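Local coordinates for takeout-like protein 1 (Epiphyas postvittana, PDB 3E8T), which probably carries hydrophobic ligands in insects, enclosing a bound ubiquinone-8 along a long internal pocket of its juvenile-hormone-binding-protein-like fold, at residues C8-S13 against W76-K81; A14-A19 against D72-D77; G61-L66 against A91-H96; M114-K119 against A156-T161. All blocks are in the same frame, centred on the assembly; numbering follows the deposited sequence. Where two conformers were deposited one is given.

Interaction 1: C8-S13 against W76-K81; sequences CNLEDS and WDLKKK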
# COMPACT_ATOMS: atom_id res chain seq x y z
N CYS A 8 9.39 21.35 9.26
CA CYS A 8 8.26 22.11 8.75
C CYS A 8 7.41 22.61 9.88
O CYS A 8 7.27 21.96 10.91
CB CYS A 8 7.33 21.20 7.89
SG CYS A 8 8.00 20.62 6.42
N ASN A 9 6.78 23.75 9.64
CA ASN A 9 5.56 24.09 10.36
C ASN A 9 4.48 23.11 9.89
O ASN A 9 4.34 22.89 8.71
CB ASN A 9 5.18 25.56 10.07
CG ASN A 9 6.20 26.54 10.55
OD1 ASN A 9 6.28 26.79 11.76
ND2 ASN A 9 7.01 27.07 9.63
N LEU A 10 3.78 22.46 10.80
CA LEU A 10 2.96 21.29 10.38
C LEU A 10 1.86 21.68 9.39
O LEU A 10 1.53 20.90 8.48
CB LEU A 10 2.40 20.53 11.59
CG LEU A 10 3.44 19.70 12.37
CD1 LEU A 10 2.87 19.12 13.64
CD2 LEU A 10 4.06 18.58 11.51
N GLU A 11 1.33 22.90 9.49
CA GLU A 11 0.28 23.27 8.54
C GLU A 11 0.77 23.94 7.26
O GLU A 11 -0.03 24.39 6.45
CB GLU A 11 -0.79 24.09 9.22
CG GLU A 11 -1.43 23.30 10.37
CD GLU A 11 -2.72 23.89 10.83
OE1 GLU A 11 -2.80 25.13 10.89
OE2 GLU A 11 -3.66 23.12 11.17
N ASP A 12 2.08 23.97 7.05
CA ASP A 12 2.62 24.40 5.78
C ASP A 12 2.63 23.18 4.84
O ASP A 12 3.55 22.37 4.86
CB ASP A 12 4.01 24.98 6.04
CG ASP A 12 4.78 25.36 4.80
OD1 ASP A 12 4.29 25.20 3.64
OD2 ASP A 12 5.91 25.86 5.00
N SER A 13 1.57 23.06 4.06
CA SER A 13 1.39 21.86 3.22
C SER A 13 2.47 21.71 2.17
O SER A 13 2.92 20.61 1.90
CB SER A 13 -0.01 21.87 2.65
OG SER A 13 -0.22 20.98 1.59
N TRP A 76 -1.95 18.47 7.02
CA TRP A 76 -1.96 18.14 8.40
C TRP A 76 -2.93 19.12 9.03
O TRP A 76 -2.69 20.33 8.97
CB TRP A 76 -0.49 18.23 8.89
CG TRP A 76 -0.28 17.71 10.20
CD1 TRP A 76 -0.94 18.08 11.35
CD2 TRP A 76 0.67 16.74 10.59
NE1 TRP A 76 -0.44 17.38 12.41
CE2 TRP A 76 0.52 16.54 11.98
CE3 TRP A 76 1.63 16.01 9.91
CZ2 TRP A 76 1.31 15.65 12.69
CZ3 TRP A 76 2.39 15.11 10.62
CH2 TRP A 76 2.24 14.95 12.00
N ASP A 77 -4.05 18.63 9.55
CA ASP A 77 -5.10 19.46 10.14
C ASP A 77 -5.05 19.38 11.66
O ASP A 77 -5.54 18.43 12.25
CB ASP A 77 -6.45 19.03 9.64
CG ASP A 77 -7.59 19.83 10.24
OD1 ASP A 77 -7.31 20.72 11.09
OD2 ASP A 77 -8.76 19.54 9.89
N LEU A 78 -4.49 20.41 12.30
CA LEU A 78 -4.34 20.44 13.75
C LEU A 78 -5.67 20.51 14.52
O LEU A 78 -5.73 20.07 15.67
CB LEU A 78 -3.40 21.61 14.14
CG LEU A 78 -1.91 21.52 13.73
CD1 LEU A 78 -1.17 22.90 13.89
CD2 LEU A 78 -1.13 20.42 14.47
N LYS A 79 -6.74 20.99 13.90
CA LYS A 79 -8.05 21.10 14.57
C LYS A 79 -8.76 19.75 14.69
O LYS A 79 -9.24 19.36 15.77
CB LYS A 79 -8.93 22.12 13.82
CG LYS A 79 -10.33 22.29 14.40
CD LYS A 79 -11.17 23.32 13.63
CE LYS A 79 -12.50 23.58 14.34
NZ LYS A 79 -13.42 22.40 14.37
N LYS A 80 -8.81 19.03 13.57
CA LYS A 80 -9.42 17.72 13.49
C LYS A 80 -8.48 16.62 13.99
O LYS A 80 -8.94 15.51 14.28
CB LYS A 80 -9.81 17.42 12.05
CG LYS A 80 -11.06 18.21 11.60
CD LYS A 80 -11.46 17.89 10.18
CE LYS A 80 -12.16 16.53 10.05
NZ LYS A 80 -12.44 16.15 8.62
N LYS A 81 -7.19 16.94 14.10
CA LYS A 81 -6.11 16.00 14.39
C LYS A 81 -6.13 14.83 13.41
O LYS A 81 -6.13 13.65 13.77
CB LYS A 81 -6.14 15.53 15.84
CG LYS A 81 -6.00 16.67 16.85
CD LYS A 81 -6.15 16.10 18.24
CE LYS A 81 -6.76 17.06 19.26
NZ LYS A 81 -6.91 16.35 20.57
O HOH W 1 -0.08 20.57 6.20
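A type I beta turn from Asn-9 to Asp-12, just ahead of helix 13-28, sits against the end of strand 54-77 where the chain leaves it in an Asx turn at Asp-77. The apolar part of the contact is Leu-10 on Trp-76, two side chains lying alongside each other and pointing the same way. Leu-10 CD2 stands 3.8 Å from the centroid of the six-membered ring of Trp-76, only 7° off the ring normal, a CH-pi contact over the face. The other leucine methyl, CD1, reaches Trp-76 CE2 at 3.9 Å, toward the CE2-CZ2 side of this ring. With CG anti to its backbone N (chi1 -170°), Trp-76 swings inward to the ubiquinone pocket, where Tyr-129 also meets its ring. An alanine here would remove the indole and would probably leave Leu-10 without its flat partner and loosen this end of the pocket wall.

The polar contacts are a water bridge and a charged side chain. A water accepts from Trp-76 N and donates to Leu-10 O, at 2.9 and 2.8 Å from those atoms, bridging the two backbones. Asp-77 OD1, which takes the Lys-79 N-H from above its carboxylate plane, lies 4.4 Å from OE2 of the exposed Glu-11, a like-charge approach. That same Glu-11 OE2 accepts from Leu-78 N at 3.1 Å through its anti lone pair, with a 162° angle at hydrogen.

Interaction 2: A14-A19 against D72-D77; sequences ACMTSA and DNVKWD. With UQ8 (Ubiquinone-8), chain B.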
# COMPACT_ATOMS: atom_id res chain seq x y z
N ALA A 14 2.95 22.81 1.61
CA ALA A 14 4.01 22.69 0.60
C ALA A 14 5.28 22.09 1.23
O ALA A 14 5.93 21.22 0.64
CB ALA A 14 4.30 24.06 -0.04
N CYS A 15 5.64 22.57 2.42
CA CYS A 15 6.80 22.03 3.12
C CYS A 15 6.58 20.58 3.51
O CYS A 15 7.50 19.80 3.40
CB CYS A 15 7.09 22.86 4.42
SG CYS A 15 8.49 22.28 5.41
N MET A 16 5.41 20.30 4.05
CA MET A 16 5.16 18.94 4.48
C MET A 16 5.18 17.93 3.34
O MET A 16 5.64 16.80 3.50
CB MET A 16 3.85 18.84 5.22
CG MET A 16 3.91 19.50 6.58
SD MET A 16 4.95 18.61 7.69
CE MET A 16 3.83 17.37 8.22
N THR A 17 4.67 18.37 2.20
CA THR A 17 4.69 17.55 1.01
C THR A 17 6.13 17.22 0.62
O THR A 17 6.48 16.05 0.40
CB THR A 17 3.93 18.24 -0.15
OG1 THR A 17 2.57 18.47 0.25
CG2 THR A 17 3.97 17.38 -1.42
N SER A 18 7.00 18.25 0.56
CA SER A 18 8.40 18.01 0.25
C SER A 18 9.10 17.17 1.33
O SER A 18 9.95 16.36 1.02
CB SER A 18 9.13 19.35 0.03
OG SER A 18 10.54 19.14 -0.16
N ALA A 19 8.78 17.41 2.59
CA ALA A 19 9.44 16.69 3.70
C ALA A 19 9.10 15.21 3.60
O ALA A 19 9.95 14.37 3.76
CB ALA A 19 9.05 17.24 5.02
N ASP A 72 1.82 13.83 -3.67
CA ASP A 72 1.09 14.91 -4.30
C ASP A 72 0.73 15.99 -3.32
O ASP A 72 0.80 17.18 -3.67
CB ASP A 72 -0.14 14.37 -5.05
CG ASP A 72 0.24 13.41 -6.14
OD1 ASP A 72 1.00 13.82 -7.05
OD2 ASP A 72 -0.17 12.21 -6.09
N ASN A 73 0.34 15.61 -2.11
CA ASN A 73 -0.05 16.55 -1.10
C ASN A 73 -0.06 15.93 0.28
O ASN A 73 -0.44 14.79 0.42
CB ASN A 73 -1.44 17.13 -1.37
CG ASN A 73 -1.69 18.43 -0.59
OD1 ASN A 73 -0.94 19.39 -0.74
ND2 ASN A 73 -2.69 18.43 0.28
N VAL A 74 0.31 16.73 1.28
CA VAL A 74 0.18 16.41 2.69
C VAL A 74 -0.54 17.57 3.35
O VAL A 74 -0.07 18.72 3.22
CB VAL A 74 1.50 16.15 3.40
CG1 VAL A 74 1.25 15.89 4.87
CG2 VAL A 74 2.28 14.99 2.72
N LYS A 75 -1.69 17.31 3.97
CA LYS A 75 -2.46 18.33 4.71
C LYS A 75 -2.64 17.82 6.11
O LYS A 75 -3.32 16.81 6.38
CB LYS A 75 -3.82 18.57 4.10
CG LYS A 75 -4.68 19.63 4.84
CD LYS A 75 -6.01 19.92 4.13
CE LYS A 75 -7.03 20.71 4.99
NZ LYS A 75 -6.70 20.79 6.45
N TRP A 76 -1.95 18.47 7.02
CA TRP A 76 -1.96 18.14 8.40
C TRP A 76 -2.93 19.12 9.03
O TRP A 76 -2.69 20.33 8.97
CB TRP A 76 -0.49 18.23 8.89
CG TRP A 76 -0.28 17.71 10.20
CD1 TRP A 76 -0.94 18.08 11.35
CD2 TRP A 76 0.67 16.74 10.59
NE1 TRP A 76 -0.44 17.38 12.41
CE2 TRP A 76 0.52 16.54 11.98
CE3 TRP A 76 1.63 16.01 9.91
CZ2 TRP A 76 1.31 15.65 12.69
CZ3 TRP A 76 2.39 15.11 10.62
CH2 TRP A 76 2.24 14.95 12.00
N ASP A 77 -4.05 18.63 9.55
CA ASP A 77 -5.10 19.46 10.14
C ASP A 77 -5.05 19.38 11.66
O ASP A 77 -5.54 18.43 12.25
CB ASP A 77 -6.45 19.03 9.64
CG ASP A 77 -7.59 19.83 10.24
OD1 ASP A 77 -7.31 20.72 11.09
OD2 ASP A 77 -8.76 19.54 9.89
C45 UQ8 B . -6.09 -14.11 -9.59
C44 UQ8 B . -7.23 -13.20 -10.04
C46 UQ8 B . -7.88 -13.80 -11.26
C43 UQ8 B . -6.78 -11.78 -10.33
C42 UQ8 B . -5.85 -11.25 -9.23
C41 UQ8 B . -6.67 -11.01 -7.96
C39 UQ8 B . -6.28 -9.69 -7.33
C40 UQ8 B . -5.79 -9.61 -5.89
C38 UQ8 B . -6.45 -8.53 -8.04
C37 UQ8 B . -6.12 -7.27 -7.57
C36 UQ8 B . -6.17 -6.35 -8.80
C34 UQ8 B . -5.67 -4.95 -8.51
C35 UQ8 B . -5.51 -4.14 -9.63
C33 UQ8 B . -5.33 -4.55 -7.23
C32 UQ8 B . -4.89 -3.30 -6.79
C31 UQ8 B . -4.05 -3.51 -5.51
C29 UQ8 B . -3.64 -2.21 -4.83
C30 UQ8 B . -4.68 -1.06 -4.66
C28 UQ8 B . -2.34 -2.05 -4.37
C27 UQ8 B . -1.84 -0.91 -3.74
C26 UQ8 B . -0.73 -1.26 -2.73
C24 UQ8 B . -0.04 0.02 -2.23
C25 UQ8 B . 0.84 0.85 -3.18
C23 UQ8 B . -0.22 0.42 -0.93
C22 UQ8 B . 0.34 1.53 -0.30
C21 UQ8 B . -0.23 1.72 1.10
C19 UQ8 B . 0.03 3.08 1.74
C20 UQ8 B . -0.71 3.26 3.06
C18 UQ8 B . 1.52 3.43 1.85
C17 UQ8 B . 1.74 4.76 2.58
C16 UQ8 B . 3.12 5.37 2.31
C14 UQ8 B . 3.40 6.46 3.34
C15 UQ8 B . 2.24 7.37 3.79
C13 UQ8 B . 4.66 6.61 3.92
C12 UQ8 B . 4.93 7.57 4.89
C11 UQ8 B . 6.41 8.03 4.90
C9 UQ8 B . 6.55 9.44 5.49
C10 UQ8 B . 5.32 9.87 6.31
C8 UQ8 B . 7.82 9.49 6.33
C7 UQ8 B . 7.54 9.61 7.83
C6 UQ8 B . 7.27 11.06 8.30
C1 UQ8 B . 6.21 11.31 9.18
C1M UQ8 B . 5.44 10.23 9.60
C2 UQ8 B . 5.91 12.60 9.63
O2 UQ8 B . 4.98 12.81 10.41
C3 UQ8 B . 6.68 13.67 9.21
O3 UQ8 B . 6.40 14.93 9.65
C3M UQ8 B . 7.03 15.16 10.91
C4 UQ8 B . 7.74 13.46 8.33
O4 UQ8 B . 8.49 14.53 7.93
C4M UQ8 B . 7.64 15.56 7.39
C5 UQ8 B . 8.03 12.16 7.88
O5 UQ8 B . 8.98 12.01 7.10
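Packing is closest where Met-16 and Thr-17 of helix 13-28 face Val-74, the helix axis passing 6.6 Å from that of strand segment 72-77 at 120° between their directions. Met-16 CB rests on Val-74 CG1 at 3.9 Å, while the other valine methyl, CG2, comes near Met-16 O. Beyond CB the doubly bent methionine chain carries its CE obliquely to the indole of Trp-76. Beside this apolar patch a single hydrogen bond ties side chain to backbone: Val-74 N donates to Thr-17 OG1 at 3.0 Å, the 140° angle showing a clearly bent bond. Thr-17 OG1 lies beside its own backbone N (chi1 -59°) and is also hydrogen-bonded to Ser-13 O, so two partners grip the hydroxyl.

The arrangement is a helix packed across the edge region of a long, curled antiparallel sheet, closing the quinone end of the pocket. Ala-19 CB comes to 3.2 Å from the methoxy carbon C4M of ubiquinone-8, a tight approach. Trp-76 presents its edge, in plane, to the quinone oxygen O2, with CZ3 3.5 Å away.

Contact thins toward the partly exposed Asp-72 and Asn-73, which together face Asp-86 in a classic beta bulge. Here Thr-17 CG2 merely grazes Asp-72 O at 3.9 Å, and the Asp-72 carboxylate turns from the helix to His-88, with which OD2 is hydrogen-bonded. The side chain of Asn-73 also starts away from the helix, and its OD1 comes back only to 3.8 Å from Thr-17 OG1.

Interaction 3: G61-L66 against A91-H96; sequences GKLKGL and ATVKGH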
# COMPACT_ATOMS: atom_id res chain seq x y z
N GLY A 61 3.87 -12.93 -0.56
CA GLY A 61 3.55 -11.75 -1.33
C GLY A 61 4.58 -10.65 -1.16
O GLY A 61 5.16 -10.49 -0.09
N LYS A 62 4.80 -9.90 -2.22
CA LYS A 62 5.76 -8.84 -2.27
C LYS A 62 5.18 -7.64 -2.99
O LYS A 62 4.64 -7.79 -4.07
CB LYS A 62 6.94 -9.27 -3.10
CG LYS A 62 7.64 -10.54 -2.71
CD LYS A 62 8.38 -10.45 -1.48
CE LYS A 62 9.24 -11.74 -1.28
NZ LYS A 62 10.28 -11.51 -0.26
N LEU A 63 5.37 -6.48 -2.42
CA LEU A 63 4.96 -5.21 -3.04
C LEU A 63 6.21 -4.38 -3.33
O LEU A 63 6.94 -4.03 -2.39
CB LEU A 63 4.01 -4.41 -2.13
CG LEU A 63 3.72 -2.98 -2.62
CD1 LEU A 63 2.83 -3.03 -3.81
CD2 LEU A 63 3.10 -2.13 -1.49
N LYS A 64 6.45 -4.10 -4.61
CA LYS A 64 7.57 -3.28 -5.03
C LYS A 64 7.05 -1.98 -5.57
O LYS A 64 6.04 -1.95 -6.26
CB LYS A 64 8.42 -4.00 -6.07
CG LYS A 64 9.77 -3.25 -6.43
CD LYS A 64 10.79 -4.10 -7.30
CE LYS A 64 11.87 -3.23 -7.98
NZ LYS A 64 12.86 -3.91 -8.91
N GLY A 65 7.75 -0.90 -5.26
CA GLY A 65 7.53 0.39 -5.88
C GLY A 65 7.33 1.56 -4.95
O GLY A 65 7.37 2.72 -5.40
N LEU A 66 7.14 1.32 -3.64
CA LEU A 66 6.90 2.45 -2.72
C LEU A 66 8.07 3.45 -2.70
O LEU A 66 7.84 4.62 -2.48
CB LEU A 66 6.56 1.98 -1.31
CG LEU A 66 5.90 2.96 -0.35
CD1 LEU A 66 4.61 3.55 -0.92
CD2 LEU A 66 5.60 2.23 0.97
N ALA A 91 3.52 0.23 -9.29
CA ALA A 91 3.86 -0.81 -8.34
C ALA A 91 3.71 -2.16 -8.96
O ALA A 91 3.04 -2.33 -9.98
CB ALA A 91 2.93 -0.71 -7.17
N THR A 92 4.33 -3.13 -8.32
CA THR A 92 4.16 -4.52 -8.71
C THR A 92 3.83 -5.32 -7.46
O THR A 92 4.40 -5.09 -6.41
CB THR A 92 5.40 -5.12 -9.47
OG1 THR A 92 5.58 -4.51 -10.76
CG2 THR A 92 5.19 -6.56 -9.78
N VAL A 93 2.92 -6.27 -7.61
CA VAL A 93 2.59 -7.25 -6.56
C VAL A 93 2.90 -8.63 -7.10
O VAL A 93 2.45 -8.98 -8.19
CB VAL A 93 1.13 -7.16 -6.13
CG1 VAL A 93 0.89 -8.10 -4.97
CG2 VAL A 93 0.73 -5.74 -5.77
N LYS A 94 3.72 -9.36 -6.37
CA LYS A 94 4.14 -10.69 -6.75
C LYS A 94 3.88 -11.68 -5.66
O LYS A 94 3.73 -11.31 -4.50
CB LYS A 94 5.64 -10.71 -7.12
CG LYS A 94 6.02 -9.85 -8.33
CD LYS A 94 7.56 -9.94 -8.61
CE LYS A 94 7.94 -9.26 -9.88
NZ LYS A 94 9.41 -8.97 -10.02
N GLY A 95 3.85 -12.95 -6.00
CA GLY A 95 3.78 -13.99 -5.00
C GLY A 95 3.21 -15.27 -5.54
O GLY A 95 2.95 -15.39 -6.73
N HIS A 96 3.06 -16.25 -4.66
CA HIS A 96 2.49 -17.54 -5.01
C HIS A 96 1.00 -17.48 -4.77
O HIS A 96 0.56 -17.30 -3.62
CB HIS A 96 3.14 -18.61 -4.12
CG HIS A 96 2.52 -19.95 -4.22
ND1 HIS A 96 2.60 -20.88 -3.20
CD2 HIS A 96 1.74 -20.50 -5.17
CE1 HIS A 96 1.95 -21.97 -3.56
NE2 HIS A 96 1.44 -21.78 -4.77
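Leu-63 and Val-93 cross obliquely on the pocket-lining face of the sheet, whereas Lys-62, Lys-64, Thr-92 and Lys-94 start from the other face. The leucine has CG anti to its backbone N (chi1 171°), and this leans CD1 over the neighbouring strand, 3.9 Å from Val-93 CG2. The same methyl stands 4.1 Å from Ala-91 CB, so one branch of Leu-63 touches both groups. Leu-63 also touches the ubiquinone and Ala-197 of helix 182-211, which places this face at the pocket wall.

On the reverse face the lysines are paired with partners across the strands but their ends lead off. Lys-62 bends at its second torsion and its NZ forms a salt bridge with Asp-43. Lys-64 runs extended, and its NZ stays 6.2 Å from Lys-94 NZ, a spacing of like charges that would probably keep both ammonium groups turned to water.

These orientations follow from an antiparallel hairpin, strands 54-77 and 82-100, whose local axes stand at 164°. Lys-62 with Lys-94 and Lys-64 with Thr-92 are hydrogen-bonded pairs; Leu-63 with Val-93 is the non-hydrogen-bonded pair between them. Lys-64 N donates to Thr-92 O at 2.9 Å in a nearly straight bond within the carbonyl plane, but Lys-62 N approaches Lys-94 O from 26° above it. Near that end Gly-61 CA and Gly-95 CA are 4.3 Å apart, and a CB on Gly-95 would jam against Gly-61. The chemistry is two-sided: hydrocarbon toward a lipid-like ligand, positive charge outward; the backbones of Lys-62, Lys-64, Thr-92 and Lys-94 bond across the pair, and alternate residues bond to flanking strands.

Interaction 4: M114-K119 against A156-T161; sequences MKLKLK and AQFGLT. With UQ8 (Ubiquinone-8), chain B.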
# COMPACT_ATOMS: atom_id res chain seq x y z
N MET A 114 2.32 -15.08 -9.48
CA MET A 114 1.68 -13.87 -9.96
C MET A 114 2.67 -12.73 -10.12
O MET A 114 3.56 -12.58 -9.27
CB MET A 114 0.61 -13.41 -8.93
CG MET A 114 -0.09 -12.12 -9.34
SD MET A 114 -1.44 -11.75 -8.20
CE MET A 114 -0.54 -10.92 -6.89
N LYS A 115 2.47 -11.93 -11.16
CA LYS A 115 3.10 -10.62 -11.27
C LYS A 115 2.01 -9.66 -11.75
O LYS A 115 1.53 -9.76 -12.88
CB LYS A 115 4.24 -10.62 -12.28
CG LYS A 115 4.91 -9.26 -12.46
CD LYS A 115 6.12 -9.31 -13.39
CE LYS A 115 6.55 -7.88 -13.73
NZ LYS A 115 7.69 -7.86 -14.70
N LEU A 116 1.58 -8.78 -10.86
CA LEU A 116 0.56 -7.82 -11.15
C LEU A 116 1.28 -6.46 -11.27
O LEU A 116 1.90 -6.02 -10.29
CB LEU A 116 -0.47 -7.84 -9.99
CG LEU A 116 -1.51 -6.73 -9.94
CD1 LEU A 116 -2.34 -6.84 -11.24
CD2 LEU A 116 -2.37 -6.87 -8.71
N LYS A 117 1.14 -5.81 -12.40
CA LYS A 117 1.77 -4.51 -12.61
C LYS A 117 0.68 -3.45 -12.59
O LYS A 117 -0.33 -3.60 -13.26
CB LYS A 117 2.48 -4.46 -13.96
CG LYS A 117 3.55 -5.50 -14.17
CD LYS A 117 4.16 -5.43 -15.55
CE LYS A 117 4.91 -4.13 -15.80
NZ LYS A 117 5.65 -4.07 -17.15
N LEU A 118 0.87 -2.42 -11.79
CA LEU A 118 -0.08 -1.36 -11.61
C LEU A 118 0.57 -0.05 -12.07
O LEU A 118 1.65 0.30 -11.60
CB LEU A 118 -0.46 -1.22 -10.14
CG LEU A 118 -0.99 -2.45 -9.48
CD1 LEU A 118 -1.14 -2.27 -7.96
CD2 LEU A 118 -2.29 -2.90 -10.11
N LYS A 119 -0.06 0.66 -12.99
CA LYS A 119 0.48 1.89 -13.51
C LYS A 119 -0.37 3.05 -13.05
O LYS A 119 -1.57 3.09 -13.29
CB LYS A 119 0.54 1.84 -15.03
CG LYS A 119 1.24 3.04 -15.63
CD LYS A 119 1.37 2.98 -17.13
CE LYS A 119 2.23 4.20 -17.61
NZ LYS A 119 2.27 4.49 -19.09
N ALA A 156 -3.59 -1.79 -15.43
CA ALA A 156 -3.03 -2.88 -14.67
C ALA A 156 -2.89 -4.07 -15.59
O ALA A 156 -3.76 -4.29 -16.45
CB ALA A 156 -3.90 -3.21 -13.51
N GLN A 157 -1.81 -4.83 -15.40
CA GLN A 157 -1.57 -6.03 -16.17
C GLN A 157 -1.35 -7.20 -15.28
O GLN A 157 -0.74 -7.10 -14.20
CB GLN A 157 -0.37 -5.93 -17.09
CG GLN A 157 -0.55 -5.03 -18.25
CD GLN A 157 -0.14 -3.69 -17.92
OE1 GLN A 157 0.95 -3.51 -17.35
NE2 GLN A 157 -0.98 -2.67 -18.26
N PHE A 158 -1.89 -8.29 -15.72
CA PHE A 158 -1.95 -9.49 -14.91
C PHE A 158 -1.13 -10.58 -15.54
O PHE A 158 -1.41 -11.01 -16.65
CB PHE A 158 -3.43 -9.96 -14.76
CG PHE A 158 -4.31 -8.95 -14.10
CD1 PHE A 158 -4.70 -9.12 -12.78
CD2 PHE A 158 -4.82 -7.87 -14.82
CE1 PHE A 158 -5.46 -8.18 -12.17
CE2 PHE A 158 -5.60 -6.96 -14.21
CZ PHE A 158 -5.90 -7.09 -12.89
N GLY A 159 -0.18 -11.08 -14.78
CA GLY A 159 0.62 -12.26 -15.17
C GLY A 159 0.36 -13.32 -14.12
O GLY A 159 0.59 -13.09 -12.93
N LEU A 160 -0.19 -14.45 -14.53
CA LEU A 160 -0.49 -15.57 -13.63
C LEU A 160 -0.02 -16.84 -14.31
O LEU A 160 -0.42 -17.08 -15.43
CB LEU A 160 -1.99 -15.68 -13.32
CG LEU A 160 -2.64 -14.50 -12.63
CD1 LEU A 160 -4.19 -14.55 -12.79
CD2 LEU A 160 -2.28 -14.42 -11.20
N THR A 161 0.79 -17.62 -13.62
CA THR A 161 1.25 -18.89 -14.17
C THR A 161 0.44 -20.06 -13.66
O THR A 161 -0.23 -20.01 -12.64
CB THR A 161 2.74 -19.15 -13.89
OG1 THR A 161 2.92 -19.55 -12.55
CG2 THR A 161 3.58 -17.91 -14.21
C45 UQ8 B . -6.09 -14.11 -9.59
C44 UQ8 B . -7.23 -13.20 -10.04
C46 UQ8 B . -7.88 -13.80 -11.26
C43 UQ8 B . -6.78 -11.78 -10.33
C42 UQ8 B . -5.85 -11.25 -9.23
C41 UQ8 B . -6.67 -11.01 -7.96
C39 UQ8 B . -6.28 -9.69 -7.33
C40 UQ8 B . -5.79 -9.61 -5.89
C38 UQ8 B . -6.45 -8.53 -8.04
C37 UQ8 B . -6.12 -7.27 -7.57
C36 UQ8 B . -6.17 -6.35 -8.80
C34 UQ8 B . -5.67 -4.95 -8.51
C35 UQ8 B . -5.51 -4.14 -9.63
C33 UQ8 B . -5.33 -4.55 -7.23
C32 UQ8 B . -4.89 -3.30 -6.79
C31 UQ8 B . -4.05 -3.51 -5.51
C29 UQ8 B . -3.64 -2.21 -4.83
C30 UQ8 B . -4.68 -1.06 -4.66
C28 UQ8 B . -2.34 -2.05 -4.37
C27 UQ8 B . -1.84 -0.91 -3.74
C26 UQ8 B . -0.73 -1.26 -2.73
C24 UQ8 B . -0.04 0.02 -2.23
C25 UQ8 B . 0.84 0.85 -3.18
C23 UQ8 B . -0.22 0.42 -0.93
C22 UQ8 B . 0.34 1.53 -0.30
C21 UQ8 B . -0.23 1.72 1.10
C19 UQ8 B . 0.03 3.08 1.74
C20 UQ8 B . -0.71 3.26 3.06
C18 UQ8 B . 1.52 3.43 1.85
C17 UQ8 B . 1.74 4.76 2.58
C16 UQ8 B . 3.12 5.37 2.31
C14 UQ8 B . 3.40 6.46 3.34
C15 UQ8 B . 2.24 7.37 3.79
C13 UQ8 B . 4.66 6.61 3.92
C12 UQ8 B . 4.93 7.57 4.89
C11 UQ8 B . 6.41 8.03 4.90
C9 UQ8 B . 6.55 9.44 5.49
C10 UQ8 B . 5.32 9.87 6.31
C8 UQ8 B . 7.82 9.49 6.33
C7 UQ8 B . 7.54 9.61 7.83
C6 UQ8 B . 7.27 11.06 8.30
C1 UQ8 B . 6.21 11.31 9.18
C1M UQ8 B . 5.44 10.23 9.60
C2 UQ8 B . 5.91 12.60 9.63
O2 UQ8 B . 4.98 12.81 10.41
C3 UQ8 B . 6.68 13.67 9.21
O3 UQ8 B . 6.40 14.93 9.65
C3M UQ8 B . 7.03 15.16 10.91
C4 UQ8 B . 7.74 13.46 8.33
O4 UQ8 B . 8.49 14.53 7.93
C4M UQ8 B . 7.64 15.56 7.39
C5 UQ8 B . 8.03 12.16 7.88
O5 UQ8 B . 8.98 12.01 7.10
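Ala-156 opens the pairing as the non-hydrogen-bonded partner of Leu-118, its CB 3.8 Å from Leu-118 CD2. That leucine methyl also reaches C35 of the ubiquinone tail at 3.5 Å, so the small alanine borders the pocket indirectly. Gln-157 turns to the opposite face and crosses Lys-117 obliquely, its OE1 over the lysine CB, while its NE2 is hydrogen-bonded to Asn-155. Gln-157 and Lys-117 are an antiparallel hydrogen-bonded pair, in which Lys-117 N donates to Gln-157 O at 2.9 Å and 166°.

Phe-158 returns to the face of Ala-156 and runs alongside Leu-116, pointing the same way. Leu-116 CD1 lies over one face of the phenyl ring, 3.8 Å from its centroid and 23° off the normal, a CH-pi contact displaced toward the rim. The ring edge is given to the isoprenoid chain, with CE1 3.9 Å from ligand C36. An alanine here would remove the ring, and with it the face under Leu-116 CD1 and the edge at C36, and would probably loosen the packing of this part of the pocket.

Gly-159 pairs with Lys-115: Lys-115 N meets a lone pair of Gly-159 O at 2.8 Å. Leu-160 then splits its methyls, CD2 against Met-114 CG at 3.7 Å and CD1 to the tail end at C45.

Strand 155-160 thus extends the curled antiparallel sheet beside strand 113-133, whose other neighbour here is strand 82-100. Phe-158 and Leu-160 pack on Leu-178 of helix 168-180, and Trp-182 of helix 182-211 touches Ala-156 and Phe-158.

Interactions 1 and 2 form one site: their centres lie 9 Å apart, they share Trp-76 and Asp-77, and the Cys-8 to Cys-15 disulfide joins their first segments. Interactions 3 and 4 form another, 10 Å apart, where strands 82-100 and 113-133 are neighbours. Centres of interactions 2 and 4 are about 31 Å apart, on opposite sides of the chain's centre, yet both touch the ubiquinone, at its ring and tail. Strand 54-77 serves interactions 1, 2 and 3, and all four reach the same sheet. Along the chain, interaction 3 alternates with 1 and 2, and interaction 4 follows. The sheet, with helix 13-28 at the ring end, lines a pocket following the ligand, consistent with a carrier.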